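Local coordinates for Co-chaperone DjlA N-terminal domain-containing protein (Porphyromonas gingivalis, PDB 2H5N) that is of unknown function but belongs to the all-helical TerB-like family and binds a magnesium ion, at the interface of chains A and B and the interface of chains A and C. Residues are numbered along the deposited sequence; one frame, centred on the assembly and turned at random. Chains: chain A/B/C, Hypothetical protein PG_1108.

Contact 1: the interface of chains A and B. Residues chain A 70, 73, 114-115; chain B 24, 27, 69-70, 73, 115.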
# COMPACT_ATOMS: atom_id res chain seq x y z
N SER A 70 4.30 3.12 -14.50
CA SER A 70 4.30 3.94 -15.72
C SER A 70 4.68 3.14 -16.98
O SER A 70 4.20 3.39 -18.08
CB SER A 70 5.19 5.18 -15.54
OG SER A 70 6.49 4.82 -15.11
N VAL A 73 1.63 1.06 -18.09
CA VAL A 73 0.75 1.95 -18.87
C VAL A 73 1.19 2.03 -20.35
O VAL A 73 0.39 1.79 -21.26
CB VAL A 73 0.70 3.38 -18.27
CG1 VAL A 73 -0.05 4.37 -19.21
CG2 VAL A 73 0.08 3.39 -16.80
N THR A 114 -8.83 5.67 -18.88
CA THR A 114 -8.42 6.90 -19.57
C THR A 114 -6.88 6.90 -19.77
O THR A 114 -6.41 7.12 -20.89
CB THR A 114 -8.87 8.18 -18.83
OG1 THR A 114 -10.30 8.17 -18.72
CG2 THR A 114 -8.41 9.48 -19.58
N LEU A 115 -6.13 6.60 -18.71
CA LEU A 115 -4.68 6.71 -18.74
C LEU A 115 -4.04 5.68 -19.68
O LEU A 115 -3.05 5.98 -20.33
CB LEU A 115 -4.04 6.66 -17.34
CG LEU A 115 -4.23 7.80 -16.31
CD1 LEU A 115 -2.96 8.00 -15.47
CD2 LEU A 115 -4.67 9.14 -16.88
N MET B 24 -3.41 15.39 -17.42
CA MET B 24 -3.58 14.59 -16.17
C MET B 24 -4.64 15.22 -15.25
O MET B 24 -5.50 14.52 -14.71
CB MET B 24 -2.23 14.40 -15.44
CG MET B 24 -1.19 13.50 -16.21
SD MET B 24 -1.68 11.78 -16.59
CE MET B 24 -2.79 11.89 -18.03
N SER B 27 -7.96 14.37 -16.89
CA SER B 27 -8.30 12.97 -16.67
C SER B 27 -8.87 12.67 -15.28
O SER B 27 -9.87 11.97 -15.13
CB SER B 27 -7.05 12.11 -16.93
OG SER B 27 -6.62 12.33 -18.27
N ALA B 69 -3.70 10.44 -23.40
CA ALA B 69 -3.40 10.39 -21.96
C ALA B 69 -2.16 9.54 -21.61
O ALA B 69 -1.36 9.91 -20.74
CB ALA B 69 -4.65 9.95 -21.13
N SER B 70 -1.98 8.44 -22.32
CA SER B 70 -0.78 7.62 -22.11
C SER B 70 0.52 8.39 -22.49
O SER B 70 1.56 8.21 -21.85
CB SER B 70 -0.87 6.32 -22.90
OG SER B 70 -1.03 6.60 -24.30
N VAL B 73 1.20 10.61 -19.51
CA VAL B 73 1.79 9.72 -18.49
C VAL B 73 3.31 9.55 -18.70
O VAL B 73 4.13 9.77 -17.78
CB VAL B 73 1.12 8.30 -18.45
CG1 VAL B 73 1.93 7.38 -17.50
CG2 VAL B 73 -0.36 8.38 -17.98
N LEU B 115 0.32 5.81 -11.25
CA LEU B 115 0.51 5.55 -12.68
C LEU B 115 1.56 6.45 -13.33
O LEU B 115 2.23 6.04 -14.28
CB LEU B 115 -0.81 5.58 -13.44
CG LEU B 115 -1.94 4.63 -12.99
CD1 LEU B 115 -3.14 4.63 -13.98
CD2 LEU B 115 -1.48 3.19 -12.73
O HOH W 1 -10.84 9.80 -16.43
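Two helices of the TerB-like fold, 69-77 and the C-terminal end of 103-116 (103-115 in chain B), meet their twins from the second copy across a two-fold axis, with chain B helix 15-30 closing one flank. The patch is mainly apolar, and A:Leu115 is its wedge. With CG anti to the carbonyl carbon (chi1 -68°) and chi2 at -144°, its two methyls diverge into different neighbourhoods of chain B. CD2 points at helix 15-30, where it touches the terminal methyl CE of B:Met24 at 3.5 Å and leans on CB of B:Ser27; the methionine chain, bent at chi2 and chi3, crosses the leucine obliquely. CD1 turns the other way, packing on CG2 of B:Val73 at 3.6 Å, where the two side chains cross at about a right angle, and on CD1 of B:Leu115 at 3.7 Å. The twin leucines do not copy each other exactly: B:Leu115 keeps chi2 at -172°. On the axis the valines A:Val73 and B:Val73 come tip to tip, their CG1 methyls 4.0 Å apart and each anti to its own backbone N.

Carbonyl oxygens at the helix ends rest on the start of the opposing helix 69-77. O of A:Thr114 sits 3.3 Å from the methyl CB of B:Ala69, while O of A:Leu115 lies against CA of B:Ser70. A polar link runs through water beside the apolar cluster: the hydroxyl OG1 of A:Thr114 is 2.9 Å from water 1, which in turn reaches the backbone O of B:Ser27 at 2.7 Å. The threonine methyl CG2 meets OG and CB of B:Ser27.

Contact 2: the interface of chains A and C. Residues chain A 26, 29, 40, 43-44, 61; chain C 35, 37.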
# COMPACT_ATOMS: atom_id res chain seq x y z
N LYS A 26 -3.49 -4.42 -9.69
CA LYS A 26 -2.97 -4.04 -8.37
C LYS A 26 -3.11 -2.53 -8.03
O LYS A 26 -3.54 -2.15 -6.93
CB LYS A 26 -1.52 -4.46 -8.26
CG LYS A 26 -1.33 -5.93 -7.81
CD LYS A 26 0.17 -6.27 -7.82
CE LYS A 26 0.40 -7.68 -7.41
NZ LYS A 26 1.83 -8.00 -7.03
N VAL A 29 -6.87 -1.57 -7.40
CA VAL A 29 -7.41 -2.09 -6.12
C VAL A 29 -6.71 -1.54 -4.87
O VAL A 29 -7.32 -1.50 -3.80
CB VAL A 29 -7.47 -3.70 -6.01
CG1 VAL A 29 -8.35 -4.32 -7.08
CG2 VAL A 29 -6.12 -4.34 -6.05
N ILE A 40 -9.43 -9.22 -4.82
CA ILE A 40 -8.13 -9.87 -5.10
C ILE A 40 -8.28 -11.29 -5.70
O ILE A 40 -7.54 -11.66 -6.62
CB ILE A 40 -7.22 -9.90 -3.84
CG1 ILE A 40 -7.11 -8.50 -3.19
CG2 ILE A 40 -5.83 -10.52 -4.18
CD1 ILE A 40 -6.68 -7.39 -4.16
N MET A 43 -9.51 -10.91 -9.20
CA MET A 43 -8.30 -10.47 -9.93
C MET A 43 -7.45 -11.69 -10.37
O MET A 43 -7.11 -11.83 -11.55
CB MET A 43 -7.48 -9.47 -9.07
CG MET A 43 -6.25 -8.77 -9.76
SD MET A 43 -5.21 -7.83 -8.62
CE MET A 43 -4.27 -9.17 -7.96
N THR A 44 -7.11 -12.56 -9.43
CA THR A 44 -6.26 -13.67 -9.84
C THR A 44 -7.02 -14.72 -10.66
O THR A 44 -6.47 -15.26 -11.59
CB THR A 44 -5.55 -14.30 -8.65
OG1 THR A 44 -6.51 -14.60 -7.64
CG2 THR A 44 -4.48 -13.31 -8.07
N LEU A 61 3.08 -12.39 -11.11
CA LEU A 61 2.68 -11.46 -10.04
C LEU A 61 3.90 -10.88 -9.35
O LEU A 61 3.92 -9.70 -8.96
CB LEU A 61 1.81 -12.18 -9.01
CG LEU A 61 0.31 -12.02 -9.24
CD1 LEU A 61 -0.49 -13.05 -8.47
CD2 LEU A 61 -0.05 -10.63 -8.76
N ILE C 35 0.39 -5.78 -2.38
CA ILE C 35 -0.55 -6.90 -2.27
C ILE C 35 0.15 -8.09 -2.87
O ILE C 35 0.65 -8.00 -3.99
CB ILE C 35 -1.84 -6.64 -3.09
CG1 ILE C 35 -2.58 -5.41 -2.56
CG2 ILE C 35 -2.78 -7.88 -3.13
CD1 ILE C 35 -3.65 -4.91 -3.48
N PRO C 37 -1.30 -11.63 -3.64
CA PRO C 37 -2.56 -12.37 -3.54
C PRO C 37 -2.42 -13.73 -2.87
O PRO C 37 -3.33 -14.13 -2.16
CB PRO C 37 -3.03 -12.50 -5.02
CG PRO C 37 -2.42 -11.33 -5.70
CD PRO C 37 -1.05 -11.22 -5.05
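The loop that leads into helix 37-46 of chain C, together with the first residue of that helix, plugs into a groove of chain A lined by helices 15-30, 37-47 and 54-64. C:Pro37 is the plug, and its ring can be followed atom by atom. CB is pinched between two methyls of helix 37-47, CG2 of A:Ile40 at 3.5 Å and CG2 of A:Thr44 at 3.5 Å, the latter pair being tighter than usual van der Waals contact. CG, at the ring's tip, meets CE of A:Met43 at 3.6 Å; the methionine runs out extended through chi2 and bends at chi3 (81°) to bring that methyl over. CD then faces A:Leu61 on helix 54-64, whose two methyls meet the CG-CD edge tip to tip, CD1 lying 3.8 Å from CG.

The hydroxyl of A:Thr44 is engaged inside its own helix, which would leave its methyl, anti to the carbonyl carbon, to face the proline. OG1 sits between the backbone N and the carbonyl carbon (chi1 51°) and donates to O of A:Ile40 at 3.3 Å, in the carbonyl plane and on a lone pair. This should fix the rotation of CG2 toward the proline.

C:Ile35 makes the second apolar contact. Its CD1 meets CG2 of A:Val29 at 3.6 Å, the two side chains crossing at about a right angle, and touches CD1 of A:Ile40 tip to tip. A:Lys26, extended beyond CG, brings NZ to 3.3 Å from O of C:Ile35, a weak hydrogen bond; NZ makes another weak one to O of A:Leu61, so the lysine chain, reaching from helix 15-30, may loosely tie helix 54-64 and the chain C loop together.

A:Val29, near the C-terminal end of helix 15-30, also belongs to the magnesium site, so this groove borders the metal-binding loop that joins that helix to helix 37-47.

The C-alpha centres of contact 1 and contact 2 lie about 20 Å apart, so chain A meets two other copies of the protein through separate surfaces. Helix 15-30 serves both, through Met24 and Ser27 in contact 1 and Lys26 and Val29 in contact 2; by the two-fold symmetry every copy can offer both sets. Otherwise contact 1 draws on helices 69-77 and 103-116, while contact 2 uses helices 37-47 and 54-64 and the loop before helix 37-46. The pair could join the four copies of the deposited assembly; the structure alone does not show whether that tetramer forms in solution.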